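Local coordinates for protein glycoside Hydrolase (Bacteroides uniformis, PDB 5T99) that probably hydrolyses galactosidic bonds in sugar chains derived from agarose, as a family 2 glycoside hydrolase whose pocket holds the inhibitor galacto-isofagomine, at residues G186-T191 and D403-S408; A199-E204 and I252-P257; Y266-K271 and T286-R291. One frame throughout, in Å; residues are numbered along the deposited sequence.

Interaction 1 of 3, residues G186-T191 and D403-S408; sequences GVYVTT and DRNHPS. With EDO (1,2-ethanediol), chain J; EDO (1,2-ethanediol), chain K.
Arg404 and Tyr188 form a cation-pi stack. The guanidinium lies flat over one face of the ring, with the two planes 2° apart. Arg404 CZ sits 3.7 Å from the centroid of the Tyr188 ring. The aliphatic part joins in: Arg404 CD makes a CH-pi contact over the same face. The Arg404 chain, extended from CG to NE, crosses the Tyr188 side chain at about a right angle and lays CD and CZ over the ring. The Tyr188 hydroxyl has a partner beyond the contact, Asp442. Arg404 NH1 makes weak hydrogen bonds to Leu441 O and to an ethanediol.

The hydrogen bonds come from the Asn405 amide, which uses both ends on the strand backbone. Asn405 ND2 donates to Val187 O at 2.9 Å. Asn405 OD1 accepts from Val189 N at 2.8 Å, in a nearly straight bond of 176°. Two bonds on either side of Tyr188 should fix the rotation of the amide.

A second ethanediol, probably from the crystallisation liquor, lies with its O1 2.6 Å from Val189 O and 2.9 Å from Arg404 O.

With a leucine in place of Tyr188, the guanidinium would probably lose its flat aromatic support and be freer to turn, and Asp442 would lose its hydroxyl partner.

The loop after helix 388-403 of the TIM barrel domain thus meets strand 180-194 of the neighbouring beta domain. One amide satisfies two backbone groups of the strand, so polar bonds and the stack, rather than apolar packing, probably set how loop and strand align.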
loop_
_atom_site.group_PDB
_atom_site.type_symbol
_atom_site.label_atom_id
_atom_site.label_comp_id
_atom_site.label_asym_id
_atom_site.label_seq_id
_atom_site.Cartn_x
_atom_site.Cartn_y
_atom_site.Cartn_z
ATOM N N GLY A 186 20.652 -0.887 11.457
ATOM C CA GLY A 186 21.571 -1.339 12.493
ATOM C C GLY A 186 21.008 -1.637 13.874
ATOM O O GLY A 186 21.783 -1.954 14.783
ATOM N N VAL A 187 19.686 -1.518 14.044
ATOM C CA VAL A 187 19.006 -1.929 15.280
ATOM C C VAL A 187 17.856 -2.882 14.951
ATOM O O VAL A 187 17.067 -2.631 14.047
ATOM C CB VAL A 187 18.463 -0.726 16.074
ATOM C CG1 VAL A 187 17.697 -1.192 17.310
ATOM C CG2 VAL A 187 19.594 0.211 16.464
ATOM N N TYR A 188 17.770 -3.965 15.713
ATOM C CA TYR A 188 16.788 -5.009 15.507
ATOM C C TYR A 188 16.076 -5.246 16.850
ATOM O O TYR A 188 16.684 -5.752 17.787
ATOM C CB TYR A 188 17.523 -6.258 14.985
ATOM C CG TYR A 188 16.726 -7.535 14.838
ATOM C CD1 TYR A 188 15.348 -7.534 14.559
ATOM C CD2 TYR A 188 17.372 -8.775 14.939
ATOM C CE1 TYR A 188 14.651 -8.733 14.399
ATOM C CE2 TYR A 188 16.684 -9.969 14.776
ATOM C CZ TYR A 188 15.328 -9.951 14.510
ATOM O OH TYR A 188 14.670 -11.163 14.379
ATOM N N VAL A 189 14.795 -4.859 16.923
ATOM C CA VAL A 189 13.996 -4.866 18.148
ATOM C C VAL A 189 12.977 -6.000 18.103
ATOM O O VAL A 189 12.155 -6.044 17.181
ATOM C CB VAL A 189 13.223 -3.537 18.289
ATOM C CG1 VAL A 189 12.398 -3.507 19.582
ATOM C CG2 VAL A 189 14.178 -2.348 18.211
ATOM N N THR A 190 13.018 -6.896 19.090
ATOM C CA THR A 190 12.059 -8.001 19.216
ATOM C C THR A 190 11.424 -7.989 20.604
ATOM O O THR A 190 11.886 -7.262 21.490
ATOM C CB THR A 190 12.731 -9.361 18.946
ATOM O OG1 THR A 190 13.888 -9.541 19.797
ATOM C CG2 THR A 190 13.147 -9.453 17.463
ATOM N N THR A 191 10.353 -8.766 20.781
ATOM C CA THR A 191 9.629 -8.852 22.057
ATOM C C THR A 191 9.332 -10.313 22.410
ATOM O O THR A 191 8.214 -10.814 22.190
ATOM C CB THR A 191 8.325 -8.027 22.055
ATOM O OG1 THR A 191 7.481 -8.438 20.978
ATOM C CG2 THR A 191 8.616 -6.561 21.920
ATOM N N ASP A 403 12.631 -4.076 7.248
ATOM C CA ASP A 403 11.262 -4.158 7.779
ATOM C C ASP A 403 11.043 -4.995 9.050
ATOM O O ASP A 403 9.928 -5.024 9.556
ATOM C CB ASP A 403 10.301 -4.665 6.689
ATOM C CG ASP A 403 10.203 -3.728 5.510
ATOM O OD1 ASP A 403 10.757 -2.606 5.596
ATOM O OD2 ASP A 403 9.575 -4.119 4.492
ATOM N N ARG A 404 12.082 -5.638 9.581
ATOM C CA ARG A 404 11.900 -6.570 10.702
ATOM C C ARG A 404 11.610 -5.924 12.067
ATOM O O ARG A 404 11.514 -6.639 13.060
ATOM C CB ARG A 404 13.093 -7.516 10.830
ATOM C CG ARG A 404 14.417 -6.848 11.192
ATOM C CD ARG A 404 15.521 -7.868 11.085
ATOM N NE ARG A 404 16.832 -7.334 11.398
ATOM C CZ ARG A 404 17.923 -8.077 11.589
ATOM N NH1 ARG A 404 17.872 -9.410 11.505
ATOM N NH2 ARG A 404 19.088 -7.487 11.872
ATOM N N ASN A 405 11.508 -4.598 12.116
ATOM C CA ASN A 405 11.022 -3.895 13.302
ATOM C C ASN A 405 9.573 -3.430 13.229
ATOM O O ASN A 405 9.022 -3.041 14.261
ATOM C CB ASN A 405 11.923 -2.706 13.602
ATOM C CG ASN A 405 13.353 -3.127 13.806
ATOM O OD1 ASN A 405 13.610 -4.079 14.546
ATOM N ND2 ASN A 405 14.297 -2.445 13.148
ATOM N N HIS A 406 8.952 -3.450 12.052
ATOM C CA HIS A 406 7.543 -3.045 11.935
ATOM C C HIS A 406 6.638 -4.052 12.639
ATOM O O HIS A 406 6.642 -5.224 12.279
ATOM C CB HIS A 406 7.112 -2.978 10.470
ATOM C CG HIS A 406 7.697 -1.837 9.702
ATOM N ND1 HIS A 406 7.338 -0.525 9.922
ATOM C CD2 HIS A 406 8.579 -1.817 8.674
ATOM C CE1 HIS A 406 7.991 0.253 9.075
ATOM N NE2 HIS A 406 8.762 -0.504 8.318
ATOM N N PRO A 407 5.852 -3.621 13.636
ATOM C CA PRO A 407 4.923 -4.589 14.253
ATOM C C PRO A 407 3.775 -5.031 13.339
ATOM O O PRO A 407 3.182 -6.077 13.586
ATOM C CB PRO A 407 4.367 -3.819 15.450
ATOM C CG PRO A 407 4.498 -2.396 15.068
ATOM C CD PRO A 407 5.804 -2.324 14.336
ATOM N N SER A 408 3.464 -4.246 12.306
ATOM C CA SER A 408 2.445 -4.620 11.325
ATOM C C SER A 408 2.823 -5.885 10.555
ATOM O O SER A 408 1.960 -6.667 10.228
ATOM C CB SER A 408 2.178 -3.474 10.333
ATOM O OG SER A 408 3.342 -3.142 9.596
HETATM C C1 EDO J . 8.850 -6.421 16.289
HETATM O O1 EDO J . 10.128 -6.676 15.652
HETATM C C2 EDO J . 8.854 -5.150 17.146
HETATM O O2 EDO J . 7.944 -4.143 16.655
HETATM C C1 EDO K . 21.723 -10.523 13.295
HETATM O O1 EDO K . 22.472 -11.322 14.223
HETATM C C2 EDO K . 20.780 -11.358 12.437
HETATM O O2 EDO K . 20.861 -10.961 11.061
#

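Interaction 2 of 3, residues A199-E204 and I252-P257; sequences AVVQIE and INMLNP. With EDO (1,2-ethanediol), chain D; EDO (1,2-ethanediol), chain K; EDO (1,2-ethanediol), chain E.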
loop_
_atom_site.group_PDB
_atom_site.type_symbol
_atom_site.label_atom_id
_atom_site.label_comp_id
_atom_site.label_asym_id
_atom_site.label_seq_id
_atom_site.Cartn_x
_atom_site.Cartn_y
_atom_site.Cartn_z
ATOM N N ALA A 199 6.080 -7.118 29.283
ATOM C CA ALA A 199 6.724 -7.467 28.029
ATOM C C ALA A 199 8.217 -7.307 28.217
ATOM O O ALA A 199 8.667 -6.502 29.040
ATOM C CB ALA A 199 6.243 -6.563 26.912
ATOM N N VAL A 200 8.980 -8.091 27.458
ATOM C CA VAL A 200 10.428 -7.975 27.420
ATOM C C VAL A 200 10.784 -7.502 26.028
ATOM O O VAL A 200 10.346 -8.101 25.046
ATOM C CB VAL A 200 11.113 -9.324 27.712
ATOM C CG1 VAL A 200 12.632 -9.203 27.603
ATOM C CG2 VAL A 200 10.725 -9.816 29.092
ATOM N N VAL A 201 11.546 -6.408 25.957
ATOM C CA VAL A 201 12.011 -5.829 24.702
ATOM C C VAL A 201 13.484 -6.169 24.558
ATOM O O VAL A 201 14.297 -5.743 25.367
ATOM C CB VAL A 201 11.847 -4.304 24.701
ATOM C CG1 VAL A 201 12.442 -3.699 23.437
ATOM C CG2 VAL A 201 10.373 -3.918 24.842
ATOM N N GLN A 202 13.811 -6.944 23.531
ATOM C CA GLN A 202 15.168 -7.378 23.259
ATOM C C GLN A 202 15.679 -6.545 22.094
ATOM O O GLN A 202 14.963 -6.347 21.114
ATOM C CB GLN A 202 15.170 -8.882 22.920
ATOM C CG GLN A 202 16.521 -9.464 22.508
ATOM C CD GLN A 202 16.438 -10.932 22.123
ATOM O OE1 GLN A 202 16.708 -11.316 20.979
ATOM N NE2 GLN A 202 16.078 -11.757 23.072
ATOM N N ILE A 203 16.910 -6.049 22.204
ATOM C CA ILE A 203 17.465 -5.098 21.226
ATOM C C ILE A 203 18.880 -5.488 20.830
ATOM O O ILE A 203 19.762 -5.588 21.687
ATOM C CB ILE A 203 17.481 -3.656 21.771
ATOM C CG1 ILE A 203 16.061 -3.209 22.168
ATOM C CG2 ILE A 203 18.078 -2.701 20.732
ATOM C CD1 ILE A 203 16.022 -1.946 23.004
ATOM N N GLU A 204 19.081 -5.702 19.529
ATOM C CA GLU A 204 20.401 -5.936 18.964
ATOM C C GLU A 204 20.911 -4.655 18.331
ATOM O O GLU A 204 20.268 -4.123 17.438
ATOM C CB GLU A 204 20.377 -7.036 17.902
ATOM C CG GLU A 204 21.768 -7.454 17.433
ATOM C CD GLU A 204 21.721 -8.250 16.148
ATOM O OE1 GLU A 204 21.807 -9.484 16.225
ATOM O OE2 GLU A 204 21.573 -7.636 15.077
ATOM N N ILE A 252 15.237 -5.522 28.192
ATOM C CA ILE A 252 14.696 -4.739 29.290
ATOM C C ILE A 252 13.221 -5.078 29.459
ATOM O O ILE A 252 12.513 -5.314 28.470
ATOM C CB ILE A 252 14.919 -3.230 29.055
ATOM C CG1 ILE A 252 14.464 -2.416 30.275
ATOM C CG2 ILE A 252 14.216 -2.752 27.788
ATOM C CD1 ILE A 252 14.919 -0.966 30.269
ATOM N N ASN A 253 12.779 -5.121 30.716
ATOM C CA ASN A 253 11.378 -5.360 31.071
ATOM C C ASN A 253 10.581 -4.062 30.905
ATOM O O ASN A 253 11.065 -2.978 31.249
ATOM C CB ASN A 253 11.245 -5.820 32.533
ATOM C CG ASN A 253 11.888 -7.175 32.806
ATOM O OD1 ASN A 253 11.987 -8.044 31.932
ATOM N ND2 ASN A 253 12.314 -7.369 34.047
ATOM N N MET A 254 9.381 -4.192 30.349
ATOM C CA MET A 254 8.376 -3.133 30.322
ATOM C C MET A 254 7.183 -3.669 31.095
ATOM O O MET A 254 6.502 -4.575 30.630
ATOM C CB MET A 254 7.937 -2.835 28.878
ATOM C CG MET A 254 9.043 -2.391 27.938
ATOM S SD MET A 254 9.553 -0.725 28.320
ATOM C CE MET A 254 8.249 0.214 27.539
ATOM N N LEU A 255 6.957 -3.141 32.295
ATOM C CA LEU A 255 5.787 -3.535 33.092
ATOM C C LEU A 255 4.531 -2.816 32.586
ATOM O O LEU A 255 4.609 -1.684 32.109
ATOM C CB LEU A 255 6.019 -3.274 34.588
ATOM C CG LEU A 255 7.294 -3.873 35.212
ATOM C CD1 LEU A 255 7.292 -3.642 36.721
ATOM C CD2 LEU A 255 7.478 -5.358 34.901
ATOM N N ASN A 256 3.391 -3.499 32.665
ATOM C CA ASN A 256 2.099 -2.967 32.209
ATOM C C ASN A 256 2.173 -2.310 30.828
ATOM O O ASN A 256 1.740 -1.167 30.648
ATOM C CB ASN A 256 1.560 -1.985 33.245
ATOM C CG ASN A 256 1.453 -2.612 34.618
ATOM O OD1 ASN A 256 2.144 -2.203 35.561
ATOM N ND2 ASN A 256 0.604 -3.628 34.735
ATOM N N PRO A 257 2.741 -3.039 29.845
ATOM C CA PRO A 257 2.983 -2.459 28.525
ATOM C C PRO A 257 1.696 -2.090 27.782
ATOM O O PRO A 257 0.647 -2.691 28.015
ATOM C CB PRO A 257 3.711 -3.587 27.789
ATOM C CG PRO A 257 3.141 -4.818 28.411
ATOM C CD PRO A 257 3.072 -4.473 29.865
HETATM C C1 EDO D . 6.784 0.907 31.364
HETATM O O1 EDO D . 6.231 -0.120 30.541
HETATM C C2 EDO D . 8.173 0.539 31.892
HETATM O O2 EDO D . 8.127 -0.437 32.947
HETATM C C1 EDO K . 21.723 -10.523 13.295
HETATM O O1 EDO K . 22.472 -11.322 14.223
HETATM C C2 EDO K . 20.780 -11.358 12.437
HETATM O O2 EDO K . 20.861 -10.961 11.061
HETATM C C1 EDO E . 2.590 2.100 33.959
HETATM O O1 EDO E . 3.674 2.526 33.118
HETATM C C2 EDO E . 3.138 1.582 35.291
HETATM O O2 EDO E . 3.784 0.307 35.135
#
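Ala199 and Met254, and Val201 and Ile252, are hydrogen-bonded antiparallel pairs, with the non-hydrogen-bonded pair Val200 and Asn253 between them, and the short strand axes come within 4.7 Å at 147°. Each outer pair closes a ring of two backbone bonds. Met254 N to Ala199 O is the shortest, 2.7 Å and nearly straight. Val201 N meets Ile252 O at 2.9 Å. Asn253 CA and Val200 CA add CA-H...O contacts to Ala199 O and Ile252 O.

The side chains of Ala199, Val201, Ile252 and Met254 share one face of the sheet. Val201 CG2 touches Met254 CG at 3.7 Å. With Val201 CG1 anti to the backbone N (chi1 175°), CG2 stands beside that N, on the side where the methionine lies. Beyond CG the methionine bends at chi2 and chi3, and its end leads away from Val201. Val201 CB faces Ile252 CG2 at 4.2 Å. Ala199 CB packs on the Pro257 ring, 3.9 Å from Pro257 CG, where the chain has left the strand. Ile290 lies against both Ala199 and Pro257. Strand 230-240 of the second sheet meets Ile252 and Met254.

On the other face, Val200 and Asn253 lie side by side and point the same way. Val200 CG2 is 3.6 Å from Asn253 OD1. Past this pair, Leu255 N and Leu255 O both bond to an ethanediol probably left from crystallisation.

Strand 245-255 is one of the two outermost strands of an antiparallel three-stranded sheet. One apolar face packed on a second sheet and one more polar face outward is the pattern of a beta sandwich, consistent with the immunoglobulin-like domain of family 2 glycoside hydrolases.

Interaction 3 of 3, residues Y266-K271 and T286-R291; sequences YMYKLK and TDFGIR. With EDO (1,2-ethanediol), chain J.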
loop_
_atom_site.group_PDB
_atom_site.type_symbol
_atom_site.label_atom_id
_atom_site.label_comp_id
_atom_site.label_asym_id
_atom_site.label_seq_id
_atom_site.Cartn_x
_atom_site.Cartn_y
_atom_site.Cartn_z
ATOM N N TYR A 266 -0.782 0.864 19.439
ATOM C CA TYR A 266 0.097 1.705 20.205
ATOM C C TYR A 266 1.557 1.466 19.793
ATOM O O TYR A 266 2.011 0.328 19.754
ATOM C CB TYR A 266 -0.099 1.420 21.691
ATOM C CG TYR A 266 0.577 2.419 22.583
ATOM C CD1 TYR A 266 -0.156 3.445 23.190
ATOM C CD2 TYR A 266 1.958 2.343 22.828
ATOM C CE1 TYR A 266 0.457 4.361 24.029
ATOM C CE2 TYR A 266 2.588 3.247 23.661
ATOM C CZ TYR A 266 1.837 4.261 24.262
ATOM O OH TYR A 266 2.475 5.169 25.084
ATOM N N MET A 267 2.269 2.558 19.523
ATOM C CA MET A 267 3.643 2.534 19.057
ATOM C C MET A 267 4.550 3.168 20.090
ATOM O O MET A 267 4.199 4.181 20.692
ATOM C CB MET A 267 3.767 3.340 17.760
ATOM C CG MET A 267 3.052 2.715 16.563
ATOM S SD MET A 267 3.710 1.090 16.164
ATOM C CE MET A 267 5.315 1.525 15.495
ATOM N N TYR A 268 5.711 2.558 20.281
ATOM C CA TYR A 268 6.780 3.114 21.098
ATOM C C TYR A 268 7.831 3.631 20.143
ATOM O O TYR A 268 7.838 3.271 18.975
ATOM C CB TYR A 268 7.390 2.037 22.012
ATOM C CG TYR A 268 6.554 1.672 23.215
ATOM C CD1 TYR A 268 6.703 2.345 24.423
ATOM C CD2 TYR A 268 5.612 0.659 23.148
ATOM C CE1 TYR A 268 5.941 2.012 25.540
ATOM C CE2 TYR A 268 4.833 0.312 24.254
ATOM C CZ TYR A 268 5.007 0.984 25.455
ATOM O OH TYR A 268 4.251 0.640 26.549
ATOM N N LYS A 269 8.711 4.474 20.662
ATOM C CA LYS A 269 9.880 4.974 19.942
ATOM C C LYS A 269 11.160 4.644 20.732
ATOM O O LYS A 269 11.255 4.952 21.925
ATOM C CB LYS A 269 9.752 6.480 19.735
ATOM C CG LYS A 269 10.889 7.130 18.953
ATOM C CD LYS A 269 10.656 8.628 18.743
ATOM C CE LYS A 269 9.612 8.889 17.659
ATOM N NZ LYS A 269 9.334 10.351 17.492
ATOM N N LEU A 270 12.126 4.017 20.057
ATOM C CA LEU A 270 13.431 3.694 20.636
ATOM C C LEU A 270 14.461 4.711 20.176
ATOM O O LEU A 270 14.711 4.819 18.979
ATOM C CB LEU A 270 13.889 2.299 20.193
ATOM C CG LEU A 270 15.338 1.902 20.501
ATOM C CD1 LEU A 270 15.560 1.849 22.012
ATOM C CD2 LEU A 270 15.692 0.579 19.842
ATOM N N LYS A 271 15.070 5.423 21.121
ATOM C CA LYS A 271 16.212 6.294 20.838
ATOM C C LYS A 271 17.459 5.575 21.315
ATOM O O LYS A 271 17.583 5.267 22.500
ATOM C CB LYS A 271 16.030 7.614 21.575
ATOM C CG LYS A 271 17.149 8.663 21.466
ATOM C CD LYS A 271 17.019 9.662 22.629
ATOM C CE LYS A 271 17.200 11.105 22.208
ATOM N NZ LYS A 271 16.650 12.048 23.231
ATOM N N THR A 286 14.321 4.113 16.218
ATOM C CA THR A 286 13.583 2.972 15.671
ATOM C C THR A 286 12.158 2.974 16.250
ATOM O O THR A 286 11.970 3.015 17.467
ATOM C CB THR A 286 14.248 1.618 16.021
ATOM O OG1 THR A 286 15.621 1.603 15.610
ATOM C CG2 THR A 286 13.509 0.451 15.340
ATOM N N ASP A 287 11.154 2.924 15.381
ATOM C CA ASP A 287 9.776 2.791 15.837
ATOM C C ASP A 287 9.487 1.316 15.991
ATOM O O ASP A 287 9.972 0.502 15.191
ATOM C CB ASP A 287 8.812 3.438 14.851
ATOM C CG ASP A 287 8.860 4.958 14.902
ATOM O OD1 ASP A 287 8.959 5.534 16.010
ATOM O OD2 ASP A 287 8.782 5.584 13.834
ATOM N N PHE A 288 8.743 0.962 17.038
ATOM C CA PHE A 288 8.383 -0.436 17.281
ATOM C C PHE A 288 7.113 -0.565 18.103
ATOM O O PHE A 288 6.683 0.392 18.744
ATOM C CB PHE A 288 9.540 -1.198 17.946
ATOM C CG PHE A 288 9.708 -0.908 19.420
ATOM C CD1 PHE A 288 9.058 -1.680 20.373
ATOM C CD2 PHE A 288 10.519 0.135 19.852
ATOM C CE1 PHE A 288 9.203 -1.413 21.728
ATOM C CE2 PHE A 288 10.671 0.405 21.206
ATOM C CZ PHE A 288 10.020 -0.375 22.146
ATOM N N GLY A 289 6.528 -1.762 18.062
ATOM C CA GLY A 289 5.356 -2.108 18.841
ATOM C C GLY A 289 5.567 -3.378 19.644
ATOM O O GLY A 289 6.521 -4.134 19.408
ATOM N N ILE A 290 4.657 -3.599 20.591
ATOM C CA ILE A 290 4.711 -4.735 21.492
ATOM C C ILE A 290 3.495 -5.634 21.256
ATOM O O ILE A 290 2.377 -5.343 21.701
ATOM C CB ILE A 290 4.794 -4.277 22.966
ATOM C CG1 ILE A 290 6.000 -3.345 23.156
ATOM C CG2 ILE A 290 4.876 -5.480 23.900
ATOM C CD1 ILE A 290 6.257 -2.891 24.589
ATOM N N ARG A 291 3.731 -6.729 20.545
ATOM C CA ARG A 291 2.709 -7.735 20.290
ATOM C C ARG A 291 3.400 -9.060 20.053
ATOM O O ARG A 291 4.543 -9.086 19.586
ATOM C CB ARG A 291 1.796 -7.339 19.101
ATOM C CG ARG A 291 2.215 -7.779 17.691
ATOM C CD ARG A 291 3.406 -7.006 17.191
ATOM N NE ARG A 291 3.885 -7.471 15.881
ATOM C CZ ARG A 291 4.796 -8.434 15.672
ATOM N NH1 ARG A 291 5.157 -8.725 14.428
ATOM N NH2 ARG A 291 5.355 -9.116 16.681
HETATM C C1 EDO J . 8.850 -6.421 16.289
HETATM O O1 EDO J . 10.128 -6.676 15.652
HETATM C C2 EDO J . 8.854 -5.150 17.146
HETATM O O2 EDO J . 7.944 -4.143 16.655
HETATM O O HOH W 1 2.990 -1.497 21.542
HETATM O O HOH W 2 6.467 5.631 17.350
#
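Tyr268 and Phe288 pack side chain to side chain as a pair in a beta hairpin, strands 268-276 and 279-288, within the beta-sandwich domain of this family 2 enzyme. Their planes are near parallel, 15° apart, but slid so far that the rings barely overlap, with centroids 5.8 Å apart. What lies over the phenylalanine face is Tyr268 CB, in a CH-pi contact 3.8 Å from the Phe288 ring centroid. Phe288 CG stands between its backbone N and carbonyl carbon (chi1 77°), which swings the ring across to the partner strand. Leu270 CB meets this ring at its edge.

Ile290, in the chain just beyond Phe288 and Gly289, packs against Tyr268, with Ile290 CD1 3.5 Å from Tyr268 CE2. Tyr266 CE2 lies over one face of the Tyr268 ring. The Tyr268 hydroxyl bonds to Asn258 N.

On the opposite face of the sheet, Lys269 and Asp287 run side by side, but Lys269 NZ and Asp287 OD1 stay 5.1 Å apart. Their opposite charges probably attract only weakly at this distance. Four backbone bonds join Tyr268 with Phe288 and Leu270 with Thr286.

Beside Gly289 a water bridges the two segments: it donates to Tyr266 O at 2.7 Å and accepts from Ile290 N at 2.8 Å.

In the fold
All three contacts lie on the same side of the chain's centre, their centres 9 to 13 Å apart. Interactions 2 and 3 sit in the two sheets of one beta domain and follow each other along the chain. Met254 and Tyr268, and Ile203 and Leu270, meet between those sheets. Interaction 1 spans both in sequence, since its segments come before and after them. It shares the three-stranded sheet with interaction 2 through neighbouring strands 180-194 and 198-209. Arg291 reaches Pro407 O, tying interaction 3 to the barrel loop as well. The sandwich is thus packed internally and joined to loop 403-408 of the TIM barrel domain through interaction 1 and the Arg291 to Pro407 bond.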